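Local atomic coordinates of putative peptidyl-arginine deiminase (Chlorobium tepidum, PDB entry 1XKN), a protein that probably acts as a hydrolase of the Porphyromonas-type peptidyl-arginine deiminase family, removing the imino group of agmatine or of an arginine side chain. Residues 274-278 with 279-283; 233-237 with 238-242. All coordinates share one frame; numbering follows the deposited sequence.

Interaction 1 (274-278 with 279-283)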
loop_
_atom_site.group_PDB
_atom_site.type_symbol
_atom_site.label_atom_id
_atom_site.label_comp_id
_atom_site.label_asym_id
_atom_site.label_seq_id
_atom_site.Cartn_x
_atom_site.Cartn_y
_atom_site.Cartn_z
ATOM N N PRO A 274 20.399 8.212 1.585
ATOM C CA PRO A 274 20.268 7.610 2.916
ATOM C C PRO A 274 19.584 8.485 3.968
ATOM O O PRO A 274 19.931 9.654 4.142
ATOM C CB PRO A 274 21.711 7.282 3.281
ATOM C CG PRO A 274 22.299 6.911 1.948
ATOM C CD PRO A 274 21.757 8.001 1.047
ATOM N N VAL A 275 18.608 7.900 4.660
ATOM C CA VAL A 275 17.864 8.586 5.712
ATOM C C VAL A 275 18.088 7.855 7.034
ATOM O O VAL A 275 17.879 6.642 7.133
ATOM C CB VAL A 275 16.346 8.626 5.402
ATOM C CG1 VAL A 275 15.600 9.340 6.523
ATOM C CG2 VAL A 275 16.108 9.339 4.082
ATOM N N TYR A 276 18.516 8.608 8.043
ATOM C CA TYR A 276 18.799 8.066 9.367
ATOM C C TYR A 276 18.122 8.868 10.469
ATOM O O TYR A 276 17.759 10.027 10.278
ATOM C CB TYR A 276 20.307 8.112 9.635
ATOM C CG TYR A 276 21.152 7.224 8.756
ATOM C CD1 TYR A 276 21.402 5.902 9.111
ATOM C CD2 TYR A 276 21.713 7.709 7.574
ATOM C CE1 TYR A 276 22.194 5.081 8.315
ATOM C CE2 TYR A 276 22.506 6.897 6.769
ATOM C CZ TYR A 276 22.742 5.585 7.147
ATOM O OH TYR A 276 23.522 4.773 6.360
ATOM N N TYR A 277 17.963 8.228 11.623
ATOM C CA TYR A 277 17.413 8.857 12.823
ATOM C C TYR A 277 17.811 7.957 13.985
ATOM O O TYR A 277 17.698 6.734 13.894
ATOM C CB TYR A 277 15.891 8.992 12.778
ATOM C CG TYR A 277 15.366 9.806 13.942
ATOM C CD1 TYR A 277 15.602 11.182 14.019
ATOM C CD2 TYR A 277 14.683 9.196 14.998
ATOM C CE1 TYR A 277 15.174 11.925 15.119
ATOM C CE2 TYR A 277 14.254 9.931 16.103
ATOM C CZ TYR A 277 14.503 11.294 16.156
ATOM O OH TYR A 277 14.086 12.034 17.242
ATOM N N ASP A 278 18.270 8.563 15.075
ATOM C CA ASP A 278 18.717 7.805 16.240
ATOM C C ASP A 278 19.822 6.828 15.834
ATOM O O ASP A 278 19.995 5.776 16.446
ATOM C CB ASP A 278 17.547 7.047 16.887
ATOM C CG ASP A 278 16.717 7.923 17.809
ATOM O OD1 ASP A 278 17.106 9.087 18.043
ATOM O OD2 ASP A 278 15.668 7.448 18.305
ATOM N N GLY A 279 20.560 7.193 14.789
ATOM C CA GLY A 279 21.647 6.361 14.307
ATOM C C GLY A 279 21.203 5.098 13.594
ATOM O O GLY A 279 22.002 4.183 13.391
ATOM N N GLU A 280 19.932 5.044 13.207
ATOM C CA GLU A 280 19.394 3.873 12.523
ATOM C C GLU A 280 18.960 4.195 11.099
ATOM O O GLU A 280 18.357 5.237 10.840
ATOM C CB GLU A 280 18.194 3.310 13.290
ATOM C CG GLU A 280 18.426 3.149 14.789
ATOM C CD GLU A 280 17.251 2.502 15.504
ATOM O OE1 GLU A 280 16.105 2.626 15.021
ATOM O OE2 GLU A 280 17.472 1.880 16.565
ATOM N N ARG A 281 19.275 3.290 10.178
ATOM C CA ARG A 281 18.902 3.452 8.777
ATOM C C ARG A 281 17.390 3.249 8.670
ATOM O O ARG A 281 16.847 2.288 9.218
ATOM C CB ARG A 281 19.645 2.413 7.922
ATOM C CG ARG A 281 19.412 2.516 6.413
ATOM C CD ARG A 281 19.976 3.813 5.856
ATOM N NE ARG A 281 19.890 3.907 4.397
ATOM C CZ ARG A 281 20.748 3.342 3.550
ATOM N NH1 ARG A 281 21.771 2.631 4.004
ATOM N NH2 ARG A 281 20.594 3.505 2.243
ATOM N N LEU A 282 16.716 4.168 7.981
ATOM C CA LEU A 282 15.271 4.097 7.795
ATOM C C LEU A 282 14.977 3.622 6.369
ATOM O O LEU A 282 15.721 3.929 5.441
ATOM C CB LEU A 282 14.638 5.467 8.048
ATOM C CG LEU A 282 15.016 6.113 9.390
ATOM C CD1 LEU A 282 14.197 7.386 9.599
ATOM C CD2 LEU A 282 14.769 5.133 10.528
ATOM N N PRO A 283 13.882 2.869 6.180
ATOM C CA PRO A 283 13.484 2.334 4.871
ATOM C C PRO A 283 12.830 3.317 3.902
ATOM O O PRO A 283 11.760 3.050 3.356
ATOM C CB PRO A 283 12.556 1.186 5.249
ATOM C CG PRO A 283 11.845 1.735 6.445
ATOM C CD PRO A 283 12.950 2.425 7.235
HETATM O O HOH W 1 17.562 5.369 3.957
HETATM O O HOH W 2 22.777 1.486 6.292
#
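The Arg281 side chain crosses obliquely over the ring of Tyr276, its neighbour across a short surface hairpin. Arg281 CG is anti to the backbone N (chi1 -177°), and the bend at chi2 (66°) carries CD over the ring. Arg281 CB lies 3.7 Å from Tyr276 CE1. CD sits over one ring face, 3.9 Å from the centroid of the Tyr276 ring, a CH-pi contact. Arg281 NE passes Pro274 CB and donates to water 1 at 2.8 Å. At the tip, the guanidinium has Pro274 over one face, with Arg281 NH2 3.8 Å from Pro274 CG. Its plane is 44° from that of the Tyr276 ring, so the two groups are not stacked. NH1 donates to water 2, which also makes a weak bond to Tyr276 OH. Asp240 and Glu241 hold NH2 and NH1 in salt bridges.

The backbone beneath is a beta hairpin with a two-residue loop. Tyr276 and Arg281 form a non-hydrogen-bonded antiparallel pair, and Tyr277 and Glu280 the hydrogen-bonded one. A type I' turn, with Asp278 and Gly279 at its corners, joins the strands. Leu282 N bonds to Val275 O at 2.9 Å. Glu280 N bonds to Tyr277 O. Leu282 CD1 lies 3.9 Å from both Val275 CG1 and Tyr277 CB. Trp332 also touches Leu282 and meets the Tyr277 ring edge-to-face.

Water 1 also accepts from Val275 N and donates to Leu282 O. It ties the arginine to the backbone of Val275 and Leu282. With Pro274 over one face of the guanidinium, two waters in plane at its edge and two acids bound to NH1 and NH2, the group is probably held in position and charged.

Interaction 2 (233-237 with 238-242)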
loop_
_atom_site.group_PDB
_atom_site.type_symbol
_atom_site.label_atom_id
_atom_site.label_comp_id
_atom_site.label_asym_id
_atom_site.label_seq_id
_atom_site.Cartn_x
_atom_site.Cartn_y
_atom_site.Cartn_z
ATOM N N ALA A 233 13.073 0.412 -7.800
ATOM C CA ALA A 233 14.100 1.283 -7.260
ATOM C C ALA A 233 15.456 0.659 -7.523
ATOM O O ALA A 233 15.648 -0.545 -7.331
ATOM C CB ALA A 233 13.896 1.465 -5.770
ATOM N N VAL A 234 16.396 1.477 -7.973
ATOM C CA VAL A 234 17.736 0.991 -8.250
ATOM C C VAL A 234 18.757 1.938 -7.641
ATOM O O VAL A 234 18.726 3.143 -7.889
ATOM C CB VAL A 234 17.975 0.854 -9.774
ATOM C CG1 VAL A 234 17.208 -0.350 -10.308
ATOM C CG2 VAL A 234 17.528 2.109 -10.485
ATOM N N GLU A 235 19.640 1.392 -6.813
ATOM C CA GLU A 235 20.679 2.184 -6.169
ATOM C C GLU A 235 21.906 2.182 -7.069
ATOM O O GLU A 235 22.299 1.136 -7.588
ATOM C CB GLU A 235 21.021 1.584 -4.803
ATOM C CG GLU A 235 22.178 2.259 -4.073
ATOM C CD GLU A 235 21.963 3.747 -3.886
ATOM O OE1 GLU A 235 20.888 4.137 -3.386
ATOM O OE2 GLU A 235 22.874 4.529 -4.230
ATOM N N GLU A 236 22.511 3.348 -7.268
ATOM C CA GLU A 236 23.685 3.423 -8.132
ATOM C C GLU A 236 25.005 3.495 -7.376
ATOM O O GLU A 236 26.071 3.437 -7.984
ATOM C CB GLU A 236 23.561 4.611 -9.089
ATOM C CG GLU A 236 23.348 5.954 -8.415
ATOM C CD GLU A 236 23.100 7.066 -9.418
ATOM O OE1 GLU A 236 22.125 6.962 -10.193
ATOM O OE2 GLU A 236 23.876 8.044 -9.432
ATOM N N ASP A 237 24.940 3.619 -6.053
ATOM C CA ASP A 237 26.156 3.675 -5.249
ATOM C C ASP A 237 26.554 2.246 -4.882
ATOM O O ASP A 237 25.898 1.606 -4.059
ATOM C CB ASP A 237 25.919 4.480 -3.969
ATOM C CG ASP A 237 27.192 4.700 -3.174
ATOM O OD1 ASP A 237 28.155 3.918 -3.347
ATOM O OD2 ASP A 237 27.233 5.652 -2.365
ATOM N N PRO A 238 27.635 1.729 -5.486
ATOM C CA PRO A 238 28.105 0.366 -5.210
ATOM C C PRO A 238 28.396 0.082 -3.736
ATOM O O PRO A 238 28.377 -1.071 -3.307
ATOM C CB PRO A 238 29.368 0.256 -6.065
ATOM C CG PRO A 238 29.102 1.190 -7.197
ATOM C CD PRO A 238 28.480 2.378 -6.503
ATOM N N GLU A 239 28.665 1.131 -2.965
ATOM C CA GLU A 239 28.981 0.971 -1.549
ATOM C C GLU A 239 27.763 0.983 -0.629
ATOM O O GLU A 239 27.869 0.657 0.553
ATOM C CB GLU A 239 29.964 2.058 -1.103
ATOM C CG GLU A 239 31.286 2.051 -1.855
ATOM C CD GLU A 239 31.916 0.672 -1.915
ATOM O OE1 GLU A 239 31.984 -0.001 -0.867
ATOM O OE2 GLU A 239 32.351 0.263 -3.012
ATOM N N ASP A 240 26.610 1.359 -1.171
ATOM C CA ASP A 240 25.385 1.408 -0.387
ATOM C C ASP A 240 24.842 0.005 -0.134
ATOM O O ASP A 240 24.920 -0.864 -1.000
ATOM C CB ASP A 240 24.324 2.228 -1.110
ATOM C CG ASP A 240 23.060 2.373 -0.293
ATOM O OD1 ASP A 240 23.078 3.142 0.689
ATOM O OD2 ASP A 240 22.058 1.709 -0.625
ATOM N N GLU A 241 24.272 -0.201 1.050
ATOM C CA GLU A 241 23.726 -1.498 1.437
ATOM C C GLU A 241 22.635 -2.042 0.512
ATOM O O GLU A 241 22.470 -3.258 0.392
ATOM C CB GLU A 241 23.182 -1.427 2.868
ATOM C CG GLU A 241 24.246 -1.231 3.945
ATOM C CD GLU A 241 25.099 0.006 3.721
ATOM O OE1 GLU A 241 24.529 1.102 3.513
ATOM O OE2 GLU A 241 26.346 -0.112 3.762
ATOM N N ASN A 242 21.889 -1.155 -0.139
ATOM C CA ASN A 242 20.819 -1.595 -1.029
ATOM C C ASN A 242 21.276 -1.901 -2.446
ATOM O O ASN A 242 20.504 -2.429 -3.248
ATOM C CB ASN A 242 19.700 -0.553 -1.088
ATOM C CG ASN A 242 18.992 -0.387 0.238
ATOM O OD1 ASN A 242 18.681 -1.371 0.917
ATOM N ND2 ASN A 242 18.713 0.856 0.608
HETATM O O HOH W 3 19.850 3.072 -1.158
#
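Glu235 and Asp240 both place CG anti to the backbone N (chi1 175° and -177°), and their side chains meet at about a right angle. Glu235 then bends at chi2 (56°). Its CG lies 3.5 Å from Asp240 OD2. The bend also curls the carboxylate back to its own chain, where OE2 accepts from Asp237 N on its anti side. The two carboxylates are close, with Glu235 OE1 3.9 Å from Asp240 OD2. Water 3 lies between them and donates to both, at 2.7 Å from Glu235 OE1 and 2.6 Å from Asp240 OD2. By donating to both, it probably eases the like-charge contact; it accepts from Asn242 ND2.

This loop joins strand 229-233 to helix 243-253. It reverses through a type I turn from Asp237 to Asp240, closed by Asp240 N to Asp237 O at 3.0 Å. Asp237 OD1 takes Glu239 N at 2.9 Å, from above the carboxylate plane, within the same turn. Just before the helix, Asp240 OD2 accepts a capping bond from Asn242 N, which comes from above the carboxylate plane. The other oxygen, OD1, is bound by Arg281, while Asn242 OD1 accepts from Ala210 N.

Interactions 1 and 2 come one after the other along the chain, their centres about 15 Å apart, yet they meet directly. Arg281 of the hairpin is the bridge. Its NH2 forms a salt bridge to Asp240 OD1 at 3.0 Å, and its NH1 forms another to Glu241 OE1 at 3.2 Å. Pro274 CG also packs against Asp240 OD1 at 4.0 Å. Asp240 therefore serves both sites: one oxygen faces the arginine, and its second oxygen bonds within 238-242. The arginine probably offsets part of the negative charge gathered in 233-242. Neither contact includes a residue of the sodium site, formed by Asn117, Trp118 and Asn134.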